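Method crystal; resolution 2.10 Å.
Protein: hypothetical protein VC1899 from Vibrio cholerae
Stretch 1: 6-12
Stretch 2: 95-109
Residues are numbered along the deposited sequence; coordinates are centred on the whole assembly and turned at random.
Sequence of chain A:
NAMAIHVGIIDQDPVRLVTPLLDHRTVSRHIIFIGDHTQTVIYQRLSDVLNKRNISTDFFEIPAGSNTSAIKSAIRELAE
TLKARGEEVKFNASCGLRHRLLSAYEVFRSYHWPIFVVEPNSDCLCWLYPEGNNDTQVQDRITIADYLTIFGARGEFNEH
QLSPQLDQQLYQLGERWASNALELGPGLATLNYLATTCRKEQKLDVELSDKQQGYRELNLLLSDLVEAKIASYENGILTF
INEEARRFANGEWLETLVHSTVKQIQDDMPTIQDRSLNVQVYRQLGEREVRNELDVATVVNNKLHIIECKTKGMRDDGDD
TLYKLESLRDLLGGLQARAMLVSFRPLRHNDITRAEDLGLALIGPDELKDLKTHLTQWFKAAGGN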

# COMPACT_ATOMS: atom_id res chain seq x y z
N HIS A 6 7.71 25.56 -2.86
CA HIS A 6 6.34 25.19 -3.24
C HIS A 6 5.29 25.78 -2.28
O HIS A 6 5.58 25.99 -1.12
N VAL A 7 4.06 26.01 -2.76
CA VAL A 7 2.95 26.25 -1.88
C VAL A 7 1.87 25.23 -2.23
O VAL A 7 1.66 24.96 -3.39
N GLY A 8 1.23 24.63 -1.22
CA GLY A 8 0.20 23.62 -1.49
C GLY A 8 -0.93 23.79 -0.53
O GLY A 8 -0.76 24.43 0.50
N ILE A 9 -2.11 23.28 -0.89
CA ILE A 9 -3.30 23.45 -0.04
C ILE A 9 -3.60 22.08 0.57
O ILE A 9 -3.83 21.12 -0.14
N ILE A 10 -3.53 21.99 1.89
CA ILE A 10 -3.81 20.72 2.55
C ILE A 10 -5.25 20.27 2.31
O ILE A 10 -6.20 21.08 2.33
N ASP A 11 -5.41 18.98 2.07
CA ASP A 11 -6.72 18.36 2.17
C ASP A 11 -6.61 16.98 2.83
O ASP A 11 -5.58 16.69 3.40
N GLN A 12 -7.68 16.17 2.79
CA GLN A 12 -7.67 14.88 3.44
C GLN A 12 -6.90 13.84 2.62
O GLN A 12 -6.53 12.82 3.13
N CYS A 95 -4.16 19.68 -4.73
CA CYS A 95 -5.00 19.32 -3.61
C CYS A 95 -5.79 20.53 -3.11
O CYS A 95 -5.47 21.67 -3.42
N GLY A 96 -6.82 20.26 -2.33
CA GLY A 96 -7.53 21.31 -1.60
C GLY A 96 -8.96 21.44 -2.06
O GLY A 96 -9.29 21.26 -3.26
N LEU A 97 -9.83 21.83 -1.15
CA LEU A 97 -11.23 22.16 -1.52
C LEU A 97 -11.28 23.24 -2.63
O LEU A 97 -10.43 24.16 -2.67
N ARG A 98 -12.25 23.14 -3.54
CA ARG A 98 -12.17 24.02 -4.71
C ARG A 98 -12.27 25.50 -4.39
O ARG A 98 -11.63 26.28 -5.04
N HIS A 99 -13.02 25.88 -3.35
CA HIS A 99 -13.12 27.28 -2.98
C HIS A 99 -11.78 27.85 -2.55
O HIS A 99 -11.40 28.92 -2.96
N ARG A 100 -11.06 27.15 -1.71
CA ARG A 100 -9.73 27.59 -1.30
C ARG A 100 -8.78 27.50 -2.51
O ARG A 100 -7.94 28.36 -2.68
N LEU A 101 -8.87 26.41 -3.29
CA LEU A 101 -7.96 26.21 -4.45
C LEU A 101 -8.01 27.35 -5.42
O LEU A 101 -6.99 27.85 -5.82
N LEU A 102 -9.23 27.74 -5.80
CA LEU A 102 -9.42 28.78 -6.78
C LEU A 102 -9.13 30.18 -6.22
O LEU A 102 -8.79 31.06 -6.99
N SER A 103 -9.25 30.37 -4.91
CA SER A 103 -8.85 31.64 -4.32
C SER A 103 -7.33 31.77 -4.40
O SER A 103 -6.84 32.79 -4.83
N ALA A 104 -6.60 30.73 -3.97
CA ALA A 104 -5.15 30.70 -4.09
C ALA A 104 -4.70 30.83 -5.53
O ALA A 104 -3.73 31.53 -5.79
N TYR A 105 -5.36 30.12 -6.46
CA TYR A 105 -5.03 30.25 -7.89
C TYR A 105 -5.05 31.72 -8.40
O TYR A 105 -4.11 32.18 -9.14
N GLU A 106 -6.12 32.45 -8.03
CA GLU A 106 -6.27 33.85 -8.48
C GLU A 106 -5.07 34.68 -7.97
O GLU A 106 -4.46 35.43 -8.72
N VAL A 107 -4.77 34.54 -6.69
CA VAL A 107 -3.70 35.31 -6.08
C VAL A 107 -2.35 34.97 -6.75
O VAL A 107 -1.64 35.85 -7.25
N PHE A 108 -2.03 33.69 -6.80
CA PHE A 108 -0.71 33.29 -7.32
C PHE A 108 -0.55 33.57 -8.82
O PHE A 108 0.53 33.98 -9.29
N ARG A 109 -1.62 33.36 -9.58
CA ARG A 109 -1.58 33.67 -10.98
C ARG A 109 -1.29 35.19 -11.24
O ARG A 109 -0.54 35.55 -12.16

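A strand laid nearly antiparallel against a helix commonly packs through alternate residues, and here that small apolar contact is closed at one end by a polar latch and two bridging waters. Strand 6-9 and helix 98-109 run at 153°, with their axes 9.6 Å apart at closest approach. V7 and I9, two apart on the strand, point toward the helix, while R100, A104 and F108, at successive turns, point back. V7, chi1 t, brings CG1 to 3.8 Å from CE2 of F108, whose chi1 is m and whose ring is met obliquely. I9, m at both chi1 and chi2, has the most area covered by the other stretch: its CD1 lies 4.1 Å from CB of A104, and its CG2 lies 4.3 Å from CB of R100.

Beyond the strand, I10 turns away and D11 turns in. C95, chi1 m, also points in, its CB 3.3 Å from O of I9. With chi1 p, D11 sets OD2 to accept a hydrogen bond from N of G96 at 2.9 Å. An ideal CB on G96 would fall 2.8 Å from CB of I9, a clash, and its backbone angles independently call for glycine. Water 1 links N of I9 (2.7 Å) to O of C95 (2.8 Å); water 2 joins O of I10 (3.1 Å) to N of L97 (2.8 Å), with a weak bond from NH1 of R100 at 3.4 Å.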

# COMPACT_ATOMS: atom_id res chain seq x y z
CB HIS A 6 6.21 23.64 -3.24
CG HIS A 6 6.91 23.00 -4.40
ND1 HIS A 6 6.71 21.69 -4.76
CD2 HIS A 6 7.77 23.52 -5.31
CE1 HIS A 6 7.45 21.41 -5.82
NE2 HIS A 6 8.09 22.50 -6.18
CB VAL A 7 2.42 27.69 -2.00
CG1 VAL A 7 1.17 27.86 -1.07
CG2 VAL A 7 3.54 28.68 -1.57
CB ILE A 9 -4.56 23.95 -0.80
CG1 ILE A 9 -4.30 25.20 -1.68
CG2 ILE A 9 -5.69 24.28 0.20
CD1 ILE A 9 -3.84 26.28 -0.96
CB ILE A 10 -3.51 20.78 4.09
CG1 ILE A 10 -2.00 20.70 4.37
CG2 ILE A 10 -4.23 19.59 4.85
CD1 ILE A 10 -1.64 21.11 5.77
CB ASP A 11 -7.50 18.39 0.84
CG ASP A 11 -6.93 17.45 -0.23
OD1 ASP A 11 -6.08 16.60 0.10
OD2 ASP A 11 -7.37 17.58 -1.40
CB GLN A 12 -9.08 14.40 3.73
CG GLN A 12 -9.96 15.47 4.39
CD GLN A 12 -9.49 15.95 5.80
OE1 GLN A 12 -9.52 15.16 6.77
NE2 GLN A 12 -9.12 17.26 5.93
CB CYS A 95 -4.13 18.78 -2.47
SG CYS A 95 -3.19 17.31 -2.91
CB LEU A 97 -12.04 22.58 -0.29
CG LEU A 97 -12.37 21.49 0.77
CD1 LEU A 97 -12.99 22.08 2.05
CD2 LEU A 97 -13.24 20.32 0.28
CB ARG A 98 -13.05 23.53 -5.87
CG ARG A 98 -12.53 22.17 -6.41
CD ARG A 98 -13.60 21.35 -7.14
NE ARG A 98 -13.05 20.06 -7.58
CZ ARG A 98 -13.05 18.96 -6.84
NH1 ARG A 98 -13.58 18.96 -5.61
NH2 ARG A 98 -12.52 17.84 -7.31
CB HIS A 99 -14.25 27.57 -1.95
CG HIS A 99 -13.96 27.09 -0.56
ND1 HIS A 99 -13.56 25.79 -0.27
CD2 HIS A 99 -14.11 27.70 0.64
CE1 HIS A 99 -13.42 25.66 1.04
NE2 HIS A 99 -13.76 26.80 1.62
CB ARG A 100 -9.21 26.67 -0.16
CG ARG A 100 -10.03 26.80 1.15
CD ARG A 100 -9.82 25.67 2.13
NE ARG A 100 -10.57 25.88 3.38
CZ ARG A 100 -10.68 24.96 4.34
NH1 ARG A 100 -10.14 23.76 4.18
NH2 ARG A 100 -11.35 25.21 5.45
CB LEU A 101 -8.24 24.91 -5.22
CG LEU A 101 -7.33 24.54 -6.40
CD1 LEU A 101 -5.95 24.11 -5.87
CD2 LEU A 101 -7.89 23.38 -7.23
CB LEU A 102 -10.82 28.73 -7.39
CG LEU A 102 -11.07 27.43 -8.15
CD1 LEU A 102 -12.42 27.51 -8.78
CD2 LEU A 102 -10.00 27.28 -9.19
CB SER A 103 -9.27 31.71 -2.85
OG SER A 103 -10.67 31.57 -2.72
CB ALA A 104 -4.58 29.44 -3.49
CB TYR A 105 -5.95 29.38 -8.77
CG TYR A 105 -5.56 29.37 -10.26
CD1 TYR A 105 -6.00 30.36 -11.15
CD2 TYR A 105 -4.73 28.38 -10.77
CE1 TYR A 105 -5.60 30.35 -12.53
CE2 TYR A 105 -4.36 28.37 -12.11
CZ TYR A 105 -4.79 29.35 -12.98
OH TYR A 105 -4.37 29.27 -14.33
CB GLU A 106 -7.58 34.49 -8.00
CG GLU A 106 -7.81 35.92 -8.54
CD GLU A 106 -8.91 36.72 -7.79
OE1 GLU A 106 -8.83 36.78 -6.53
OE2 GLU A 106 -9.84 37.30 -8.43
CB VAL A 107 -3.60 35.08 -4.54
CG1 VAL A 107 -2.43 35.86 -3.99
CG2 VAL A 107 -4.91 35.50 -3.85
CB PHE A 108 -0.42 31.83 -6.98
CG PHE A 108 -0.34 31.57 -5.50
CD1 PHE A 108 0.16 32.54 -4.64
CD2 PHE A 108 -0.69 30.36 -4.96
CE1 PHE A 108 0.26 32.28 -3.26
CE2 PHE A 108 -0.59 30.10 -3.60
CZ PHE A 108 -0.11 31.05 -2.76
CB ARG A 109 -2.87 33.20 -11.67
CG ARG A 109 -2.97 33.63 -13.11
CD ARG A 109 -1.95 32.89 -14.00
NE ARG A 109 -2.15 33.27 -15.39
CZ ARG A 109 -1.73 34.41 -15.93
NH1 ARG A 109 -1.05 35.28 -15.20
NH2 ARG A 109 -2.01 34.66 -17.18
O HOH W 1 -2.70 22.29 -3.35
O HOH W 2 -8.99 22.00 1.50